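Local coordinates for dioxygenase (Pseudomonas brassicacearum, PDB 5V2D), which probably cleaves the central double bond of lignin-derived stilbenes with molecular oxygen at an iron centre, as a member of the carotenoid cleavage oxygenase family, at residues A[121-129]-A[259-269]. Numbering follows the deposited sequence.
Sequences GVYRNAFTN and VERMKNGGPHF
The guanidinium of Arg124 lies with one face over the imidazole of His268, offset toward the rim, NE 3.9 Å from His268 CE1 and the two planes 32° apart. Its NH1 end comes to the edge of the Phe269 ring, where CZ is nearest, and the two planes stand almost perpendicular. Both polar groups find partners beyond this pair of segments: NH1 bonds to Tyr203 OH, and His268 NE2 to Glu204. The other ring nitrogen, His268 ND1, donates to Arg124 O at 2.9 Å, so the imidazole is held at both nitrogens. At the outer end, Lys263 CG sits over the centre of the Phe127 ring in a CH-pi contact, 3.8 Å from the centroid.

Over the seven-bladed beta-propeller, whose four histidines hold the iron, 121-129 forms part of the long loop between helix 107-115 and strand 143-147 and meets the short helix 259-263 at its C-terminus. A Schellman motif with Gly265 as C-prime residue ends that helix, and the Asn125 amide donates to two carbonyls of that turn: ND2 gives one bond to Gly266 O (2.8 Å), in the carbonyl plane, and another to Met262 O (2.9 Å), which also accepts from Gly265 N. The chi1 of -177°, which sets CG opposite the backbone N, carries the amide to both. Shortening Asn125 to an alanine would probably leave Gly266 O without its donor from the loop, and Met262 O with the Gly265 N bond alone of these two. A water accepts from His268 N (2.8 Å) and donates to Tyr123 O (2.7 Å).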
loop_
_atom_site.group_PDB
_atom_site.type_symbol
_atom_site.label_atom_id
_atom_site.label_comp_id
_atom_site.label_asym_id
_atom_site.label_seq_id
_atom_site.Cartn_x
_atom_site.Cartn_y
_atom_site.Cartn_z
ATOM N N GLY A 121 13.784 -9.899 -13.727
ATOM C CA GLY A 121 14.561 -8.740 -13.990
ATOM C C GLY A 121 13.965 -7.462 -13.444
ATOM O O GLY A 121 13.591 -7.383 -12.262
ATOM N N VAL A 122 13.847 -6.491 -14.351
ATOM C CA VAL A 122 13.438 -5.154 -14.030
ATOM C C VAL A 122 11.991 -5.165 -13.598
ATOM O O VAL A 122 11.159 -5.889 -14.199
ATOM C CB VAL A 122 13.637 -4.233 -15.278
ATOM C CG1 VAL A 122 12.989 -2.875 -15.080
ATOM C CG2 VAL A 122 15.163 -4.035 -15.573
ATOM N N TYR A 123 11.677 -4.363 -12.580
ATOM C CA TYR A 123 10.310 -4.225 -12.036
ATOM C C TYR A 123 9.288 -4.053 -13.140
ATOM O O TYR A 123 9.389 -3.114 -13.963
ATOM C CB TYR A 123 10.236 -3.052 -11.046
ATOM C CG TYR A 123 8.897 -2.770 -10.453
ATOM C CD1 TYR A 123 8.144 -1.709 -10.901
ATOM C CD2 TYR A 123 8.322 -3.608 -9.440
ATOM C CE1 TYR A 123 6.861 -1.430 -10.340
ATOM C CE2 TYR A 123 7.070 -3.297 -8.888
ATOM C CZ TYR A 123 6.351 -2.213 -9.327
ATOM O OH TYR A 123 5.059 -1.901 -8.906
ATOM N N ARG A 124 8.313 -4.966 -13.168
ATOM C CA ARG A 124 7.148 -4.905 -14.077
ATOM C C ARG A 124 7.602 -4.864 -15.544
ATOM O O ARG A 124 6.961 -4.258 -16.412
ATOM C CB ARG A 124 6.214 -3.744 -13.737
ATOM C CG ARG A 124 5.429 -3.950 -12.406
ATOM C CD ARG A 124 4.194 -3.061 -12.296
ATOM N NE ARG A 124 3.252 -3.282 -13.398
ATOM C CZ ARG A 124 2.073 -2.654 -13.559
ATOM N NH1 ARG A 124 1.774 -1.676 -12.742
ATOM N NH2 ARG A 124 1.212 -2.998 -14.574
ATOM N N ASN A 125 8.765 -5.476 -15.822
ATOM C CA ASN A 125 9.227 -5.567 -17.189
ATOM C C ASN A 125 9.658 -7.016 -17.450
ATOM O O ASN A 125 10.854 -7.400 -17.316
ATOM C CB ASN A 125 10.336 -4.527 -17.463
ATOM C CG ASN A 125 10.788 -4.555 -18.936
ATOM O OD1 ASN A 125 10.323 -5.437 -19.680
ATOM N ND2 ASN A 125 11.698 -3.645 -19.354
ATOM N N ALA A 126 8.672 -7.787 -17.840
ATOM C CA ALA A 126 8.927 -9.233 -18.069
ATOM C C ALA A 126 9.835 -9.491 -19.283
ATOM O O ALA A 126 10.450 -10.546 -19.370
ATOM C CB ALA A 126 7.604 -9.983 -18.234
ATOM N N PHE A 127 10.003 -8.525 -20.185
ATOM C CA PHE A 127 11.006 -8.712 -21.251
ATOM C C PHE A 127 12.405 -8.885 -20.728
ATOM O O PHE A 127 13.214 -9.340 -21.476
ATOM C CB PHE A 127 10.988 -7.539 -22.282
ATOM C CG PHE A 127 9.637 -7.322 -22.902
ATOM C CD1 PHE A 127 9.139 -8.270 -23.837
ATOM C CD2 PHE A 127 8.817 -6.232 -22.537
ATOM C CE1 PHE A 127 7.871 -8.098 -24.420
ATOM C CE2 PHE A 127 7.545 -6.097 -23.098
ATOM C CZ PHE A 127 7.086 -7.005 -24.060
ATOM N N THR A 128 12.712 -8.527 -19.473
ATOM C CA THR A 128 14.040 -8.687 -18.927
ATOM C C THR A 128 14.140 -9.906 -18.038
ATOM O O THR A 128 15.185 -10.118 -17.419
ATOM C CB THR A 128 14.399 -7.472 -18.076
ATOM O OG1 THR A 128 13.475 -7.339 -16.961
ATOM C CG2 THR A 128 14.366 -6.264 -18.946
ATOM N N ASN A 129 13.080 -10.748 -17.973
ATOM C CA ASN A 129 13.176 -11.950 -17.161
ATOM C C ASN A 129 14.057 -13.018 -17.813
ATOM O O ASN A 129 14.162 -13.058 -19.005
ATOM C CB ASN A 129 11.794 -12.558 -16.895
ATOM C CG ASN A 129 10.945 -11.706 -15.965
ATOM O OD1 ASN A 129 11.433 -10.786 -15.353
ATOM N ND2 ASN A 129 9.662 -11.997 -15.900
ATOM N N VAL A 259 5.785 0.753 -24.025
ATOM C CA VAL A 259 6.152 -0.657 -24.241
ATOM C C VAL A 259 7.477 -0.824 -25.022
ATOM O O VAL A 259 8.269 -1.769 -24.753
ATOM C CB VAL A 259 5.067 -1.440 -24.973
ATOM C CG1 VAL A 259 5.463 -2.950 -25.026
ATOM C CG2 VAL A 259 3.749 -1.261 -24.270
ATOM N N GLU A 260 7.750 0.102 -25.937
ATOM C CA GLU A 260 9.018 0.043 -26.685
ATOM C C GLU A 260 10.181 0.242 -25.772
ATOM O O GLU A 260 11.157 -0.496 -25.859
ATOM C CB GLU A 260 9.027 1.056 -27.896
ATOM C CG GLU A 260 8.088 0.635 -29.046
ATOM C CD GLU A 260 8.370 -0.803 -29.566
ATOM O OE1 GLU A 260 9.568 -1.119 -29.907
ATOM O OE2 GLU A 260 7.419 -1.640 -29.625
ATOM N N ARG A 261 10.092 1.214 -24.863
ATOM C CA ARG A 261 11.150 1.423 -23.872
ATOM C C ARG A 261 11.369 0.121 -23.069
ATOM O O ARG A 261 12.493 -0.261 -22.774
ATOM C CB ARG A 261 10.799 2.588 -22.932
ATOM C CG ARG A 261 11.735 2.749 -21.737
ATOM C CD ARG A 261 11.360 3.948 -20.861
ATOM N NE ARG A 261 10.077 3.753 -20.156
ATOM C CZ ARG A 261 9.005 4.529 -20.259
ATOM N NH1 ARG A 261 8.997 5.611 -21.019
ATOM N NH2 ARG A 261 7.879 4.210 -19.543
ATOM N N MET A 262 10.268 -0.521 -22.672
ATOM C CA MET A 262 10.349 -1.777 -21.929
ATOM C C MET A 262 11.003 -2.912 -22.750
ATOM O O MET A 262 11.816 -3.649 -22.205
ATOM C CB MET A 262 8.954 -2.244 -21.455
ATOM C CG MET A 262 8.276 -1.339 -20.405
ATOM S SD MET A 262 6.470 -1.751 -20.246
ATOM C CE MET A 262 6.630 -3.481 -19.781
ATOM N N LYS A 263 10.626 -3.050 -24.016
ATOM C CA LYS A 263 11.277 -4.047 -24.903
ATOM C C LYS A 263 12.765 -3.834 -24.992
ATOM O O LYS A 263 13.486 -4.783 -25.116
ATOM C CB LYS A 263 10.695 -4.048 -26.281
ATOM C CG LYS A 263 9.425 -4.844 -26.298
ATOM C CD LYS A 263 8.729 -4.777 -27.679
ATOM C CE LYS A 263 7.621 -5.808 -27.780
ATOM N NZ LYS A 263 6.472 -5.284 -28.582
ATOM N N ASN A 264 13.211 -2.591 -24.852
ATOM C CA ASN A 264 14.640 -2.254 -24.803
ATOM C C ASN A 264 15.260 -2.306 -23.445
ATOM O O ASN A 264 16.409 -1.826 -23.272
ATOM C CB ASN A 264 14.883 -0.893 -25.460
ATOM C CG ASN A 264 14.608 -0.956 -26.972
ATOM O OD1 ASN A 264 15.129 -1.833 -27.649
ATOM N ND2 ASN A 264 13.722 -0.124 -27.471
ATOM N N GLY A 265 14.538 -2.860 -22.440
ATOM C CA GLY A 265 15.158 -3.080 -21.160
ATOM C C GLY A 265 14.925 -1.985 -20.160
ATOM O O GLY A 265 15.405 -2.093 -19.015
ATOM N N GLY A 266 14.170 -0.950 -20.554
ATOM C CA GLY A 266 13.993 0.200 -19.696
ATOM C C GLY A 266 12.814 0.047 -18.682
ATOM O O GLY A 266 12.151 -0.991 -18.597
ATOM N N PRO A 267 12.619 1.076 -17.852
ATOM C CA PRO A 267 11.583 1.008 -16.823
ATOM C C PRO A 267 10.167 0.990 -17.348
ATOM O O PRO A 267 9.867 1.550 -18.405
ATOM C CB PRO A 267 11.838 2.265 -15.989
ATOM C CG PRO A 267 13.236 2.765 -16.389
ATOM C CD PRO A 267 13.308 2.405 -17.842
ATOM N N HIS A 268 9.261 0.361 -16.590
ATOM C CA HIS A 268 7.837 0.306 -16.970
ATOM C C HIS A 268 7.217 1.703 -17.034
ATOM O O HIS A 268 6.487 1.994 -17.953
ATOM C CB HIS A 268 7.083 -0.556 -15.996
ATOM C CG HIS A 268 5.640 -0.814 -16.354
ATOM N ND1 HIS A 268 5.213 -2.034 -16.817
ATOM C CD2 HIS A 268 4.542 -0.035 -16.220
ATOM C CE1 HIS A 268 3.902 -1.970 -16.999
ATOM N NE2 HIS A 268 3.480 -0.762 -16.684
ATOM N N PHE A 269 7.538 2.550 -16.076
ATOM C CA PHE A 269 7.009 3.903 -15.998
ATOM C C PHE A 269 8.129 4.957 -16.124
ATOM O O PHE A 269 9.263 4.705 -15.728
ATOM C CB PHE A 269 6.388 4.155 -14.601
ATOM C CG PHE A 269 5.161 3.334 -14.319
ATOM C CD1 PHE A 269 3.963 3.628 -14.934
ATOM C CD2 PHE A 269 5.218 2.274 -13.452
ATOM C CE1 PHE A 269 2.820 2.878 -14.651
ATOM C CE2 PHE A 269 4.093 1.502 -13.170
ATOM C CZ PHE A 269 2.901 1.807 -13.791
HETATM O O HOH W 1 10.169 -0.570 -14.100
#